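Local coordinates for heme-binding protein A / AI-2 binding protein A (Helicobacter pylori SS1, PDB 6OFQ) that probably binds short peptides in the periplasm and delivers them to an ABC transporter for uptake, as a type II periplasmic binding protein, at residues F166-N169 against P174-A177. Residues are numbered along the deposited sequence; the frame is centred on the assembly and turned at random.
Sequences FTLN and PFLA
Phe175, the first residue of the short helix 175-178, meets Phe166 and Leu168 of strand 163-168 with two different parts of its ring, and so illustrates how one aromatic side chain can fasten a short helix to a sheet. The aromatic part of the contact is a T-shaped (edge-to-face) pair. Phe175 turns its edge to a face of Phe166, the ring centroids lying 5.4 Å apart and the planes inclined at 73°. The leading atom is Phe175 CZ, which stands over the rim of the Phe166 ring rather than its middle, 3.8 Å from Phe166 CD1.

The aliphatic part is a CH-pi contact made by Leu168. Its CD2 methyl sits over the centre of one face of Phe175, 4.0 Å from the ring centroid and 13° off the ring normal, while Leu168 CD1 rests nearer the root of the same ring, 4.0 Å from Phe175 CG. On the helix, CG of Phe175 is anti to the backbone N (chi1 -168°), which carries the ring toward the strand, where the CA atoms of Leu168 and Phe175 are 9.4 Å apart. Phe166 and Leu168, two apart on the strand, both direct CB toward the helix, whereas Thr167 between them points away.

All three touching residues are buried. Tyr92 of strand 91-96 adds a second edge-to-face partner to Phe175, and Phe123 of helix 116-127 meets the Phe166 ring. Helix 175-178 thus packs on the antiparallel sheet in which strand 163-168 runs between strands 91-96 and 153-160.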
ATOM      1  N   PHE A 166      -1.905   3.433  25.046  1.00  4.96           N
ATOM      2  CA  PHE A 166      -1.216   4.469  24.302  1.00  4.98           C
ATOM      3  C   PHE A 166      -1.657   5.812  24.791  1.00  5.32           C
ATOM      4  O   PHE A 166      -2.872   6.007  25.016  1.00  5.33           O
ATOM      5  CB  PHE A 166      -1.597   4.411  22.798  1.00  5.23           C
ATOM      6  CG  PHE A 166      -1.144   3.188  22.057  1.00  5.21           C
ATOM      7  CD1 PHE A 166       0.082   3.151  21.380  1.00  6.12           C
ATOM      8  CD2 PHE A 166      -1.980   2.113  21.983  1.00  5.32           C
ATOM      9  CE1 PHE A 166       0.471   2.012  20.684  1.00  6.22           C
ATOM     10  CE2 PHE A 166      -1.624   0.981  21.272  1.00  5.73           C
ATOM     11  CZ  PHE A 166      -0.382   0.931  20.667  1.00  5.72           C
ATOM     12  N   THR A 167      -0.686   6.675  25.055  1.00  5.38           N
ATOM     13  CA  THR A 167      -0.998   8.079  25.281  1.00  4.95           C
ATOM     14  C   THR A 167      -0.390   8.867  24.152  1.00  5.42           C
ATOM     15  O   THR A 167       0.782   8.668  23.795  1.00  5.37           O
ATOM     16  CB  THR A 167      -0.395   8.531  26.639  1.00  5.30           C
ATOM     17  OG1 THR A 167      -0.917   7.667  27.668  1.00  7.03           O
ATOM     18  CG2 THR A 167      -0.746  10.001  26.889  1.00  5.24           C
ATOM     19  N   LEU A 168      -1.202   9.752  23.593  1.00  5.21           N
ATOM     20  CA  LEU A 168      -0.764  10.553  22.426  1.00  5.22           C
ATOM     21  C   LEU A 168      -0.344  11.954  22.816  1.00  5.85           C
ATOM     22  O   LEU A 168      -0.776  12.484  23.842  1.00  6.92           O
ATOM     23  CB  LEU A 168      -1.846  10.593  21.378  1.00  4.82           C
ATOM     24  CG  LEU A 168      -2.442   9.316  20.865  1.00  4.87           C
ATOM     25  CD1 LEU A 168      -3.349   9.541  19.671  1.00  4.75           C
ATOM     26  CD2 LEU A 168      -1.432   8.229  20.594  1.00  4.58           C
ATOM     27  N   ASN A 169       0.497  12.586  21.986  1.00  6.07           N
ATOM     28  CA  ASN A 169       0.835  13.974  22.207  1.00  6.83           C
ATOM     29  C   ASN A 169      -0.263  14.945  21.843  1.00  7.59           C
ATOM     30  O   ASN A 169      -0.187  16.125  22.236  1.00 10.83           O
ATOM     31  CB  ASN A 169       2.140  14.304  21.478  1.00  7.69           C
ATOM     32  CG  ASN A 169       3.356  13.708  22.145  1.00  8.99           C
ATOM     33  OD1 ASN A 169       3.541  13.890  23.360  1.00  9.40           O
ATOM     34  ND2 ASN A 169       4.235  13.037  21.390  1.00  9.52           N
ATOM     35  N   PRO A 174      -6.962   9.622  12.669  1.00  4.94           N
ATOM     36  CA  PRO A 174      -6.666   8.308  12.041  1.00  4.76           C
ATOM     37  C   PRO A 174      -6.076   7.249  12.910  1.00  4.93           C
ATOM     38  O   PRO A 174      -5.892   6.133  12.435  1.00  4.42           O
ATOM     39  CB  PRO A 174      -5.647   8.661  10.947  1.00  5.56           C
ATOM     40  CG  PRO A 174      -5.716  10.134  10.805  1.00  6.56           C
ATOM     41  CD  PRO A 174      -6.104  10.692  12.115  1.00  5.56           C
ATOM     42  N   PHE A 175      -5.791   7.516  14.186  1.00  4.21           N
ATOM     43  CA  PHE A 175      -4.960   6.574  14.960  1.00  4.44           C
ATOM     44  C   PHE A 175      -5.564   5.190  15.054  1.00  4.13           C
ATOM     45  O   PHE A 175      -4.837   4.203  14.878  1.00  4.02           O
ATOM     46  CB  PHE A 175      -4.670   7.158  16.364  1.00  4.69           C
ATOM     47  CG  PHE A 175      -3.586   6.424  17.146  1.00  5.07           C
ATOM     48  CD1 PHE A 175      -2.272   6.438  16.732  1.00  5.76           C
ATOM     49  CD2 PHE A 175      -3.954   5.580  18.205  1.00  5.69           C
ATOM     50  CE1 PHE A 175      -1.333   5.739  17.477  1.00  5.68           C
ATOM     51  CE2 PHE A 175      -3.019   4.860  18.933  1.00  5.74           C
ATOM     52  CZ  PHE A 175      -1.719   4.929  18.531  1.00  5.77           C
ATOM     53  N   LEU A 176      -6.856   5.043  15.356  1.00  4.12           N
ATOM     54  CA  LEU A 176      -7.435   3.730  15.491  1.00  4.15           C
ATOM     55  C   LEU A 176      -7.295   2.957  14.193  1.00  4.02           C
ATOM     56  O   LEU A 176      -6.862   1.788  14.228  1.00  3.89           O
ATOM     57  CB  LEU A 176      -8.889   3.798  15.928  1.00  4.12           C
ATOM     58  CG  LEU A 176      -9.544   2.460  16.230  1.00  4.21           C
ATOM     59  CD1 LEU A 176      -8.973   1.759  17.424  1.00  5.14           C
ATOM     60  CD2 LEU A 176     -11.046   2.673  16.363  1.00  4.30           C
ATOM     61  N   ALA A 177      -7.597   3.572  13.046  1.00  4.17           N
ATOM     62  CA  ALA A 177      -7.482   2.883  11.764  1.00  4.18           C
ATOM     63  C   ALA A 177      -6.020   2.563  11.425  1.00  4.59           C
ATOM     64  O   ALA A 177      -5.694   1.474  10.921  1.00  4.95           O
ATOM     65  CB  ALA A 177      -8.039   3.779  10.668  1.00  4.09           C
TER